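Local coordinates for flavin reductase domain protein, FMN-binding (Shewanella baltica, PDB 3HMZ) that binds flavin mononucleotide and probably acts as an oxidoreductase on CH-NH groups with NAD or NADP as acceptor, at residues V34-S38 with H121-F125; D65-R71 with Q144-F150; C129-A134 with A157-T161; D177-L181 with Y190-E194. Where two conformers were deposited one is given. Numbering follows the deposited sequence.

Contact 1: residues V34-S38 with H121-F125; sequences VSARS and HDLPF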
# COMPACT_ATOMS: atom_id res chain seq x y z
N VAL A 34 -6.24 -7.58 -9.81
CA VAL A 34 -6.93 -6.64 -10.70
C VAL A 34 -7.61 -7.48 -11.77
O VAL A 34 -6.97 -8.28 -12.45
CB VAL A 34 -5.96 -5.64 -11.38
CG1 VAL A 34 -6.75 -4.58 -12.21
CG2 VAL A 34 -5.01 -5.00 -10.32
N SER A 35 -8.92 -7.35 -11.87
CA SER A 35 -9.66 -8.03 -12.95
C SER A 35 -10.41 -7.06 -13.83
O SER A 35 -10.87 -5.99 -13.38
CB SER A 35 -10.57 -9.09 -12.38
OG SER A 35 -11.54 -8.50 -11.53
N ALA A 36 -10.61 -7.47 -15.09
CA ALA A 36 -11.26 -6.61 -16.07
C ALA A 36 -11.80 -7.46 -17.20
O ALA A 36 -11.37 -8.60 -17.39
CB ALA A 36 -10.27 -5.51 -16.59
N ARG A 37 -12.72 -6.85 -17.93
CA ARG A 37 -13.37 -7.45 -19.08
C ARG A 37 -13.33 -6.52 -20.29
O ARG A 37 -13.57 -5.33 -20.16
CB ARG A 37 -14.81 -7.72 -18.72
CG ARG A 37 -15.65 -8.42 -19.81
CD ARG A 37 -17.02 -8.70 -19.26
NE ARG A 37 -16.95 -9.78 -18.26
CZ ARG A 37 -17.94 -10.23 -17.51
NH1 ARG A 37 -19.16 -9.73 -17.55
NH2 ARG A 37 -17.70 -11.25 -16.69
N SER A 38 -13.06 -7.09 -21.45
CA SER A 38 -13.12 -6.30 -22.69
C SER A 38 -13.60 -7.22 -23.80
O SER A 38 -13.03 -8.31 -24.00
CB SER A 38 -11.78 -5.71 -23.05
OG SER A 38 -11.93 -4.83 -24.19
N HIS A 121 -23.06 -5.64 -12.54
CA HIS A 121 -21.87 -5.10 -13.19
C HIS A 121 -21.46 -6.02 -14.33
O HIS A 121 -21.62 -7.24 -14.23
CB HIS A 121 -20.72 -5.03 -12.16
CG HIS A 121 -20.95 -4.03 -11.08
ND1 HIS A 121 -20.77 -2.69 -11.29
CD2 HIS A 121 -21.43 -4.15 -9.82
CE1 HIS A 121 -21.08 -2.03 -10.18
NE2 HIS A 121 -21.51 -2.89 -9.28
N ASP A 122 -20.87 -5.47 -15.38
CA ASP A 122 -20.36 -6.27 -16.47
C ASP A 122 -18.89 -6.49 -16.18
O ASP A 122 -18.01 -6.12 -16.96
CB ASP A 122 -20.59 -5.55 -17.80
CG ASP A 122 -20.29 -6.42 -19.00
OD1 ASP A 122 -20.33 -7.67 -18.89
OD2 ASP A 122 -19.99 -5.83 -20.06
N LEU A 123 -18.64 -7.13 -15.03
CA LEU A 123 -17.31 -7.33 -14.52
C LEU A 123 -17.07 -8.71 -13.95
O LEU A 123 -17.98 -9.29 -13.38
CB LEU A 123 -17.01 -6.33 -13.38
CG LEU A 123 -16.79 -4.87 -13.78
CD1 LEU A 123 -16.88 -3.90 -12.59
CD2 LEU A 123 -15.52 -4.73 -14.58
N PRO A 124 -15.83 -9.19 -14.05
CA PRO A 124 -15.45 -10.45 -13.42
C PRO A 124 -14.90 -10.22 -12.01
O PRO A 124 -14.03 -9.36 -11.82
CB PRO A 124 -14.33 -10.96 -14.32
CG PRO A 124 -13.67 -9.71 -14.85
CD PRO A 124 -14.70 -8.64 -14.85
N PHE A 125 -15.43 -10.97 -11.06
CA PHE A 125 -14.97 -10.96 -9.67
C PHE A 125 -14.31 -12.33 -9.40
O PHE A 125 -14.81 -13.38 -9.86
CB PHE A 125 -16.15 -10.78 -8.73
CG PHE A 125 -16.79 -9.42 -8.80
CD1 PHE A 125 -17.63 -9.08 -9.84
CD2 PHE A 125 -16.54 -8.49 -7.82
CE1 PHE A 125 -18.22 -7.81 -9.88
CE2 PHE A 125 -17.15 -7.26 -7.83
CZ PHE A 125 -18.00 -6.91 -8.89

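Contact 2: residues D65-R71 with Q144-F150; sequences DKMTKTR and QLQYDLF. With FMN (flavin mononucleotide), chain B; EDO (1,2-ethanediol), chain I; EDO (1,2-ethanediol), chain J.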
# COMPACT_ATOMS: atom_id res chain seq x y z
N ASP A 65 1.58 -1.78 -15.66
CA ASP A 65 2.65 -1.73 -16.65
C ASP A 65 2.06 -1.78 -18.07
O ASP A 65 1.06 -2.45 -18.32
CB ASP A 65 3.62 -2.85 -16.43
CG ASP A 65 4.88 -2.68 -17.23
OD1 ASP A 65 4.90 -3.15 -18.39
OD2 ASP A 65 5.85 -2.09 -16.69
N LYS A 66 2.69 -1.04 -18.98
CA LYS A 66 2.28 -1.02 -20.38
C LYS A 66 2.25 -2.40 -21.07
O LYS A 66 1.57 -2.53 -22.08
CB LYS A 66 3.20 -0.08 -21.19
CG LYS A 66 2.98 1.37 -20.82
CD LYS A 66 3.80 2.31 -21.72
CE LYS A 66 3.57 3.77 -21.39
NZ LYS A 66 4.17 4.21 -20.12
N MSE A 67 3.01 -3.37 -20.57
CA MSE A 67 3.10 -4.74 -21.12
C MSE A 67 1.87 -5.58 -20.76
O MSE A 67 1.67 -6.66 -21.32
CB MSE A 67 4.37 -5.49 -20.63
CG MSE A 67 4.30 -6.17 -19.19
SE MSE A 67 5.83 -7.21 -18.48
CE MSE A 67 7.23 -5.86 -18.29
N THR A 68 1.06 -5.12 -19.80
CA THR A 68 -0.04 -5.98 -19.34
C THR A 68 -1.30 -5.97 -20.18
O THR A 68 -1.75 -4.92 -20.64
CB THR A 68 -0.43 -5.71 -17.87
OG1 THR A 68 -1.07 -4.45 -17.73
CG2 THR A 68 0.75 -5.82 -16.94
N LYS A 69 -1.85 -7.16 -20.40
CA LYS A 69 -3.12 -7.28 -21.11
C LYS A 69 -4.24 -6.65 -20.30
O LYS A 69 -5.10 -5.99 -20.83
CB LYS A 69 -3.44 -8.74 -21.47
CG LYS A 69 -4.72 -8.94 -22.30
CD LYS A 69 -4.70 -8.23 -23.66
CE LYS A 69 -3.70 -8.78 -24.59
NZ LYS A 69 -3.99 -8.18 -25.99
N THR A 70 -4.17 -6.78 -18.97
CA THR A 70 -5.19 -6.17 -18.12
C THR A 70 -5.28 -4.65 -18.31
O THR A 70 -6.38 -4.10 -18.36
CB THR A 70 -4.99 -6.55 -16.63
OG1 THR A 70 -4.91 -7.96 -16.52
CG2 THR A 70 -6.16 -6.07 -15.81
N ARG A 71 -4.13 -3.98 -18.44
CA ARG A 71 -4.14 -2.54 -18.70
C ARG A 71 -4.92 -2.21 -19.99
O ARG A 71 -5.73 -1.27 -20.02
CB ARG A 71 -2.73 -2.02 -18.81
CG ARG A 71 -2.67 -0.58 -19.25
CD ARG A 71 -1.29 -0.07 -19.17
NE ARG A 71 -1.19 1.25 -19.80
CZ ARG A 71 -0.34 2.21 -19.46
NH1 ARG A 71 0.50 2.04 -18.43
NH2 ARG A 71 -0.34 3.38 -20.13
N GLN A 144 -1.29 8.23 -16.90
CA GLN A 144 -1.27 6.87 -17.45
C GLN A 144 -0.07 6.62 -18.38
O GLN A 144 0.55 5.55 -18.37
CB GLN A 144 -2.61 6.55 -18.11
CG GLN A 144 -3.76 6.48 -17.10
CD GLN A 144 -5.16 6.52 -17.69
OE1 GLN A 144 -6.08 7.00 -17.04
NE2 GLN A 144 -5.31 6.04 -18.94
N LEU A 145 0.28 7.65 -19.17
CA LEU A 145 1.40 7.53 -20.08
C LEU A 145 2.75 7.68 -19.39
O LEU A 145 3.67 6.84 -19.58
CB LEU A 145 1.28 8.63 -21.17
CG LEU A 145 2.36 8.60 -22.26
CD1 LEU A 145 2.40 7.29 -23.01
CD2 LEU A 145 2.13 9.83 -23.22
N GLN A 146 2.87 8.75 -18.60
CA GLN A 146 4.14 9.09 -17.94
C GLN A 146 4.51 8.19 -16.76
O GLN A 146 5.66 7.85 -16.59
CB GLN A 146 4.14 10.55 -17.48
CG GLN A 146 3.99 11.55 -18.62
CD GLN A 146 5.05 11.37 -19.66
OE1 GLN A 146 6.19 11.07 -19.35
NE2 GLN A 146 4.68 11.57 -20.92
N TYR A 147 3.50 7.81 -15.97
CA TYR A 147 3.71 7.04 -14.74
C TYR A 147 3.00 5.72 -14.67
O TYR A 147 3.08 5.07 -13.63
CB TYR A 147 3.25 7.90 -13.55
CG TYR A 147 3.92 9.25 -13.44
CD1 TYR A 147 5.27 9.34 -13.12
CD2 TYR A 147 3.20 10.42 -13.61
CE1 TYR A 147 5.91 10.58 -13.05
CE2 TYR A 147 3.82 11.68 -13.50
CZ TYR A 147 5.16 11.74 -13.20
OH TYR A 147 5.78 12.98 -13.07
N ASP A 148 2.29 5.30 -15.71
CA ASP A 148 1.53 4.01 -15.63
C ASP A 148 0.56 4.02 -14.45
O ASP A 148 0.21 2.98 -13.92
CB ASP A 148 2.51 2.81 -15.58
CG ASP A 148 3.39 2.74 -16.79
OD1 ASP A 148 2.90 3.17 -17.88
OD2 ASP A 148 4.56 2.32 -16.66
N LEU A 149 0.09 5.20 -14.08
CA LEU A 149 -0.70 5.41 -12.85
C LEU A 149 -2.14 5.67 -13.21
O LEU A 149 -2.46 6.66 -13.90
CB LEU A 149 -0.11 6.59 -12.10
CG LEU A 149 -0.73 7.05 -10.78
CD1 LEU A 149 -0.70 5.88 -9.77
CD2 LEU A 149 -0.04 8.29 -10.27
N PHE A 150 -3.02 4.83 -12.68
CA PHE A 150 -4.43 4.85 -12.96
C PHE A 150 -5.20 5.20 -11.70
O PHE A 150 -4.85 4.71 -10.64
CB PHE A 150 -4.87 3.48 -13.51
CG PHE A 150 -4.32 3.19 -14.87
CD1 PHE A 150 -3.01 2.85 -15.06
CD2 PHE A 150 -5.16 3.26 -15.99
CE1 PHE A 150 -2.49 2.63 -16.33
CE2 PHE A 150 -4.66 3.01 -17.27
CZ PHE A 150 -3.33 2.71 -17.44
N1 FMN B . 2.26 -5.49 -12.51
C2 FMN B . 1.86 -4.17 -12.52
O2 FMN B . 1.71 -3.60 -13.59
N3 FMN B . 1.59 -3.54 -11.31
C4 FMN B . 1.75 -4.15 -10.11
O4 FMN B . 1.51 -3.49 -9.06
C4A FMN B . 2.19 -5.48 -10.11
N5 FMN B . 2.35 -6.18 -8.93
C5A FMN B . 2.59 -7.55 -8.91
C6 FMN B . 2.57 -8.27 -7.70
C7 FMN B . 2.83 -9.64 -7.67
C7M FMN B . 2.79 -10.39 -6.38
C8 FMN B . 3.11 -10.30 -8.87
C8M FMN B . 3.41 -11.78 -8.89
C9 FMN B . 3.11 -9.57 -10.05
C9A FMN B . 2.86 -8.21 -10.12
N10 FMN B . 2.84 -7.48 -11.30
C10 FMN B . 2.44 -6.15 -11.31
C1' FMN B . 3.01 -8.14 -12.65
C2' FMN B . 1.70 -8.51 -13.36
O2' FMN B . 0.76 -9.12 -12.47
C3' FMN B . 2.10 -9.46 -14.48
O3' FMN B . 2.89 -8.75 -15.43
C4' FMN B . 0.91 -10.22 -15.12
O4' FMN B . 1.46 -11.36 -15.78
C5' FMN B . 0.10 -9.40 -16.10
O5' FMN B . -0.90 -10.25 -16.64
P FMN B . -1.72 -9.81 -17.94
O1P FMN B . -2.50 -11.07 -18.29
O2P FMN B . -2.58 -8.62 -17.64
O3P FMN B . -0.72 -9.45 -19.01
C1 EDO I . 5.19 -0.79 -13.30
O1 EDO I . 5.81 -1.89 -13.97
C2 EDO I . 4.92 0.33 -14.30
O2 EDO I . 5.99 1.27 -14.41
C1 EDO J . 0.34 -5.14 -24.89
O1 EDO J . 1.63 -5.73 -24.68
C2 EDO J . -0.71 -5.85 -24.03
O2 EDO J . -0.60 -7.29 -24.13
O HOH W 1 5.20 0.41 -18.34

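Contact 3: residues C129-A134 with A157-T161; sequences CSAWLA and AWADT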
# COMPACT_ATOMS: atom_id res chain seq x y z
N CYS A 129 -11.71 -14.61 -2.73
CA CYS A 129 -11.06 -13.45 -2.13
C CYS A 129 -11.85 -13.03 -0.89
O CYS A 129 -12.97 -13.53 -0.64
CB CYS A 129 -11.04 -12.30 -3.12
SG CYS A 129 -10.02 -12.68 -4.58
N SER A 130 -11.24 -12.17 -0.09
CA SER A 130 -11.90 -11.65 1.11
C SER A 130 -12.76 -10.41 0.85
O SER A 130 -13.65 -10.13 1.64
CB SER A 130 -10.90 -11.39 2.21
OG SER A 130 -9.95 -10.46 1.79
N ALA A 131 -12.43 -9.65 -0.19
CA ALA A 131 -13.10 -8.38 -0.44
C ALA A 131 -12.93 -8.00 -1.89
O ALA A 131 -11.94 -8.40 -2.53
CB ALA A 131 -12.47 -7.28 0.47
N TRP A 132 -13.91 -7.23 -2.40
CA TRP A 132 -13.95 -6.80 -3.78
C TRP A 132 -14.43 -5.35 -3.85
O TRP A 132 -15.34 -4.97 -3.11
CB TRP A 132 -14.93 -7.63 -4.59
CG TRP A 132 -14.73 -9.13 -4.52
CD1 TRP A 132 -14.09 -9.90 -5.45
CD2 TRP A 132 -15.20 -10.02 -3.51
NE1 TRP A 132 -14.10 -11.22 -5.06
CE2 TRP A 132 -14.77 -11.31 -3.86
CE3 TRP A 132 -15.90 -9.84 -2.32
CZ2 TRP A 132 -15.05 -12.41 -3.09
CZ3 TRP A 132 -16.18 -10.92 -1.56
CH2 TRP A 132 -15.76 -12.20 -1.94
N LEU A 133 -13.81 -4.57 -4.74
CA LEU A 133 -14.13 -3.19 -4.98
C LEU A 133 -14.34 -3.00 -6.49
O LEU A 133 -13.40 -3.22 -7.28
CB LEU A 133 -13.02 -2.28 -4.47
CG LEU A 133 -12.64 -2.36 -2.98
CD1 LEU A 133 -11.62 -3.46 -2.65
CD2 LEU A 133 -12.10 -0.99 -2.48
N ALA A 134 -15.56 -2.63 -6.89
CA ALA A 134 -15.88 -2.31 -8.30
C ALA A 134 -15.41 -0.87 -8.57
O ALA A 134 -15.75 0.04 -7.81
CB ALA A 134 -17.33 -2.45 -8.55
N ALA A 157 -18.58 -2.00 -3.09
CA ALA A 157 -17.63 -2.75 -2.27
C ALA A 157 -18.36 -3.84 -1.52
O ALA A 157 -19.51 -3.63 -1.07
CB ALA A 157 -16.88 -1.81 -1.34
N TRP A 158 -17.71 -5.00 -1.38
CA TRP A 158 -18.29 -6.17 -0.72
C TRP A 158 -17.17 -6.94 -0.05
O TRP A 158 -16.01 -6.83 -0.43
CB TRP A 158 -18.99 -7.11 -1.74
CG TRP A 158 -19.97 -6.42 -2.62
CD1 TRP A 158 -21.32 -6.30 -2.42
CD2 TRP A 158 -19.69 -5.68 -3.81
NE1 TRP A 158 -21.91 -5.59 -3.43
CE2 TRP A 158 -20.94 -5.20 -4.31
CE3 TRP A 158 -18.53 -5.41 -4.54
CZ2 TRP A 158 -21.03 -4.45 -5.50
CZ3 TRP A 158 -18.63 -4.68 -5.73
CH2 TRP A 158 -19.88 -4.20 -6.19
N ALA A 159 -17.51 -7.74 0.95
CA ALA A 159 -16.54 -8.58 1.61
C ALA A 159 -17.14 -9.79 2.27
O ALA A 159 -18.33 -9.80 2.62
CB ALA A 159 -15.72 -7.73 2.66
N ASP A 160 -16.28 -10.78 2.46
CA ASP A 160 -16.61 -12.00 3.21
C ASP A 160 -16.75 -11.61 4.68
O ASP A 160 -15.75 -11.22 5.31
CB ASP A 160 -15.47 -13.01 2.97
CG ASP A 160 -15.57 -14.24 3.77
OD1 ASP A 160 -16.40 -14.37 4.68
OD2 ASP A 160 -14.74 -15.13 3.44
N THR A 161 -17.95 -11.79 5.23
CA THR A 161 -18.21 -11.36 6.58
C THR A 161 -17.45 -12.11 7.66
O THR A 161 -17.41 -11.64 8.78
CB THR A 161 -19.71 -11.42 6.92
OG1 THR A 161 -20.19 -12.76 6.77
CG2 THR A 161 -20.52 -10.45 6.00
O HOH W 2 -12.55 -15.24 1.87

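Contact 4: residues D177-L181 with Y190-E194; sequences DKRSL and YAIGE. With EDO (1,2-ethanediol), chain H.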
# COMPACT_ATOMS: atom_id res chain seq x y z
N ASP A 177 -6.10 -19.05 6.90
CA ASP A 177 -5.95 -19.00 5.44
C ASP A 177 -6.73 -17.87 4.77
O ASP A 177 -6.66 -17.77 3.55
CB ASP A 177 -6.14 -20.35 4.76
CG ASP A 177 -7.52 -20.84 4.75
OD1 ASP A 177 -8.46 -20.16 5.23
OD2 ASP A 177 -7.68 -21.98 4.20
N LYS A 178 -7.45 -17.05 5.54
CA LYS A 178 -8.12 -15.88 4.96
C LYS A 178 -7.30 -14.60 5.12
O LYS A 178 -7.69 -13.55 4.64
CB LYS A 178 -9.53 -15.69 5.51
CG LYS A 178 -10.46 -16.84 5.11
CD LYS A 178 -11.93 -16.50 5.36
CE LYS A 178 -12.80 -17.59 4.88
NZ LYS A 178 -14.27 -17.29 5.04
N ARG A 179 -6.14 -14.69 5.77
CA ARG A 179 -5.28 -13.51 5.90
C ARG A 179 -4.87 -12.97 4.52
O ARG A 179 -4.75 -13.72 3.52
CB ARG A 179 -4.07 -13.82 6.77
CG ARG A 179 -4.43 -13.86 8.24
CD ARG A 179 -3.40 -14.46 9.17
NE ARG A 179 -3.95 -14.42 10.52
CZ ARG A 179 -3.94 -13.34 11.30
NH1 ARG A 179 -3.39 -12.24 10.90
NH2 ARG A 179 -4.49 -13.37 12.52
N SER A 180 -4.67 -11.65 4.43
CA SER A 180 -4.21 -11.03 3.20
C SER A 180 -2.72 -11.28 2.99
O SER A 180 -1.99 -11.62 3.93
CB SER A 180 -4.53 -9.53 3.20
OG SER A 180 -4.04 -8.87 4.37
N LEU A 181 -2.31 -11.15 1.74
CA LEU A 181 -0.97 -11.32 1.28
C LEU A 181 -0.35 -9.99 0.92
O LEU A 181 -1.00 -9.14 0.33
CB LEU A 181 -0.94 -12.21 0.05
CG LEU A 181 -1.27 -13.69 0.23
CD1 LEU A 181 -1.51 -14.37 -1.17
CD2 LEU A 181 -0.14 -14.38 0.99
N TYR A 190 4.43 -11.87 2.72
CA TYR A 190 4.07 -11.96 4.12
C TYR A 190 2.56 -11.91 4.23
O TYR A 190 1.89 -11.14 3.53
CB TYR A 190 4.64 -10.83 4.96
CG TYR A 190 6.10 -10.88 5.11
CD1 TYR A 190 6.68 -11.73 6.02
CD2 TYR A 190 6.92 -10.06 4.36
CE1 TYR A 190 8.09 -11.80 6.15
CE2 TYR A 190 8.29 -10.08 4.49
CZ TYR A 190 8.88 -10.96 5.38
OH TYR A 190 10.25 -10.99 5.53
N ALA A 191 2.01 -12.75 5.10
CA ALA A 191 0.61 -12.65 5.49
C ALA A 191 0.48 -11.53 6.50
O ALA A 191 1.43 -11.23 7.25
CB ALA A 191 0.12 -13.97 6.09
N ILE A 192 -0.69 -10.91 6.58
CA ILE A 192 -0.94 -9.93 7.62
C ILE A 192 -0.88 -10.69 8.97
O ILE A 192 -1.22 -11.88 9.06
CB ILE A 192 -2.30 -9.23 7.38
CG1 ILE A 192 -2.40 -7.90 8.14
CG2 ILE A 192 -3.50 -10.16 7.67
CD1 ILE A 192 -1.26 -6.88 7.79
N GLY A 193 -0.48 -9.96 10.01
CA GLY A 193 -0.27 -10.52 11.33
C GLY A 193 -1.14 -10.01 12.45
O GLY A 193 -2.32 -9.80 12.27
N GLU A 194 -0.52 -9.86 13.61
CA GLU A 194 -1.16 -9.57 14.88
C GLU A 194 -1.78 -8.16 14.95
O GLU A 194 -1.19 -7.20 14.50
CB GLU A 194 -0.07 -9.70 15.97
CG GLU A 194 -0.50 -9.51 17.38
CD GLU A 194 0.62 -9.78 18.40
OE1 GLU A 194 1.80 -9.98 17.99
OE2 GLU A 194 0.26 -9.79 19.63
C1 EDO H . -10.47 -20.35 1.60
O1 EDO H . -9.79 -19.11 1.93
C2 EDO H . -9.45 -21.49 1.66
O2 EDO H . -9.69 -22.58 2.53
O HOH W 3 -4.50 -10.89 13.37

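Contact 1: residues V34-S38 with H121-F125
Here a loop lies across the end of strand 32-38, the touching parts of the two segments running 140° apart; each contact has a side chain on at least one side, and no backbone-to-backbone hydrogen bond crosses. Start at Asp122, the centre of an inverse gamma turn closed by a weak bond from Leu123 N to His121 O, 3.1 Å. The turn places the carboxylate beside the guanidinium of Arg37, where Arg37 NH1 reaches Asp122 OD1 at 2.7 Å in a hydrogen-bonded salt bridge lying near the guanidinium plane. Leu123 follows with its CA-to-CB bond directed away from the strand; its side chain packs on Met79 and Val81 of strand 79-84. The backbone nitrogens of Leu123 and Pro124 lie over one face of the Arg37 guanidinium. Pro124 points its CA-to-CB bond toward the strand: Pro124 CG sits 3.6 Å from Ala36 O, and Pro124 CD is 4.0 Å from Arg37 CB. Pro124 O accepts a 2.7 Å hydrogen bond from Ser35 OG, which is also hydrogen-bonded to Gln83. By Phe125 the chain has left this strand, and its ring meets Trp158. Through Asp122, Arg37 ties the barrel strand to the 121-125 loop by charge, with Asp42 and Glu117 as further salt-bridge partners, while the buried Ser35 hydroxyl satisfies a loop carbonyl that no strand pairing across this contact serves.

Contact 2: residues D65-R71 with Q144-F150
One carboxylate oxygen, Asp148 OD1, takes two cations: Lys66 NZ at 2.8 Å and Arg71 NH1 at 2.7 Å, a salt-bridge network. Both cations also donate to carbonyls of helix 141-147, Lys66 NZ to Leu145 O at 2.7 Å and Arg71 NH2 to Gln144 O at 2.9 Å. Arg71 NE is paired with Glu75, and Phe150 CZ lies over one guanidinium face, 3.5 Å from Arg71 NE. Water 1 joins Lys66 N (3.0 Å) to Asp148 OD2 (2.6 Å). The 65-71 segment is part of the FMN site: a type I turn from Asp65 to Thr68 leads into helix 69-77, whose N-terminus faces the phosphate. Lys69 N donates a hydrogen bond to FMN O3P at 2.9 Å, while Thr70 N and OG1 donate to FMN O2P at 2.8 and 2.7 Å; Asp65 N donates to FMN O2 at 2.8 Å. Within the turn, Asp65 OD1 accepts from Met67 N (2.9 Å), an Asx turn, and the N-cap Thr68 OG1 accepts from Arg71 N (3.2 Å) while donating to Asp65 O (3.0 Å).

Contact 3: residues C129-A134 with A157-T161
Three backbone hydrogen bonds hold these antiparallel strands, whose axes come within 4.6 Å at 171°. Trp132 and Trp158 form the hydrogen-bonded pair, each N giving to the other's O at 2.9 Å; Asp160 N donates to Ser130 O at 2.8 Å. Flanking the tryptophans are the non-hydrogen-bonded pairs Ala131 with Ala159 and Leu133 with Ala157. CA-H...O contacts add to this, Ala131 CA to Trp158 O and Ala157 CA to Trp132 O, both 3.3 Å. Apolar packing differs by face. On the face of Ala131, Leu133, Ala157 and Ala159, Ala131 CB meets Ala159 CB at 3.9 Å; on the other, Trp132 CE3 lies 4.2 Å from Trp158 CB, and Ala134 CB sits at the edge of the Trp158 ring, 3.8 Å from Trp158 CZ3. Water 2 lies 3.1 Å from Cys129 O and 2.7 Å from Asp160 OD2, whose charge is met by Lys178. Three backbone N-H groups and carbonyls thus satisfy one another between neighbouring barrel strands, and bulky indoles gather on one face, where Phe116 and Phe125 join them.

Contact 4: residues D177-L181 with Y190-E194
Arg179 sets its CB against Ile192 and Ala191 of strand 188-197, Arg179 CB lying 3.8 Å from Ile192 CG2 and 4.2 Å from Ala191 CB, and carries its guanidinium on to the strand's carbonyls. Arg179 NH1 donates twice, to Ile192 O at 2.9 Å and to Gly193 O at 3.0 Å, both lying near the guanidinium plane. Water 3 extends the link, accepting from Arg179 NH2 at 2.6 Å and donating to Gly193 O at 2.7 Å. Next along, the backbone takes over: Ile192 N gives a 3.0 Å hydrogen bond to Ser180 O, and Ala191 CA makes a CA-H...O contact of 3.2 Å to the same oxygen. Leu181 then pairs with Ala191 as an antiparallel non-hydrogen-bonded pair, CA to CA 4.7 Å, which opens the two-stranded sheet of 181-185 and 188-197. Ser180 OG, 3.5 Å from Ile192 CB, is hydrogen-bonded to His182 and His28. Tyr190 joins an antiparallel strand of the second subunit, so this hairpin sheet runs on across the dimer interface, and the Tyr190 ring meets Phe171 of that subunit edge-to-face. An arginine bound to neutral carbonyls thus extends the hold of the incoming chain on strand 188-197 past the last backbone bond, with no acidic partner across this contact.

How the contacts relate
Contacts 1, 2 and 3 all reach the seven-stranded antiparallel sheet. Contacts 2 and 3 share strand 149-160 but lie on opposite sides of the chain's centre, their centres about 24 Å apart. Contact 1 touches both: Val34 CG1 packs on Thr70 CG2 at 3.9 Å, and Phe125 CE2 on Trp158 CZ3 at 3.6 Å. Along the chain, contact 2 crosses both 1 and 3, as their segments alternate, while contact 4 follows all three. A salt bridge, Asp160 OD2 to Lys178 NZ at 2.7 Å, joins contact 3 to contact 4. Packing, and finally that salt bridge, connect the phosphate end of FMN through the barrel to the segment leading into the C-terminal hairpin, and contacts 2 and 4 both touch the second subunit.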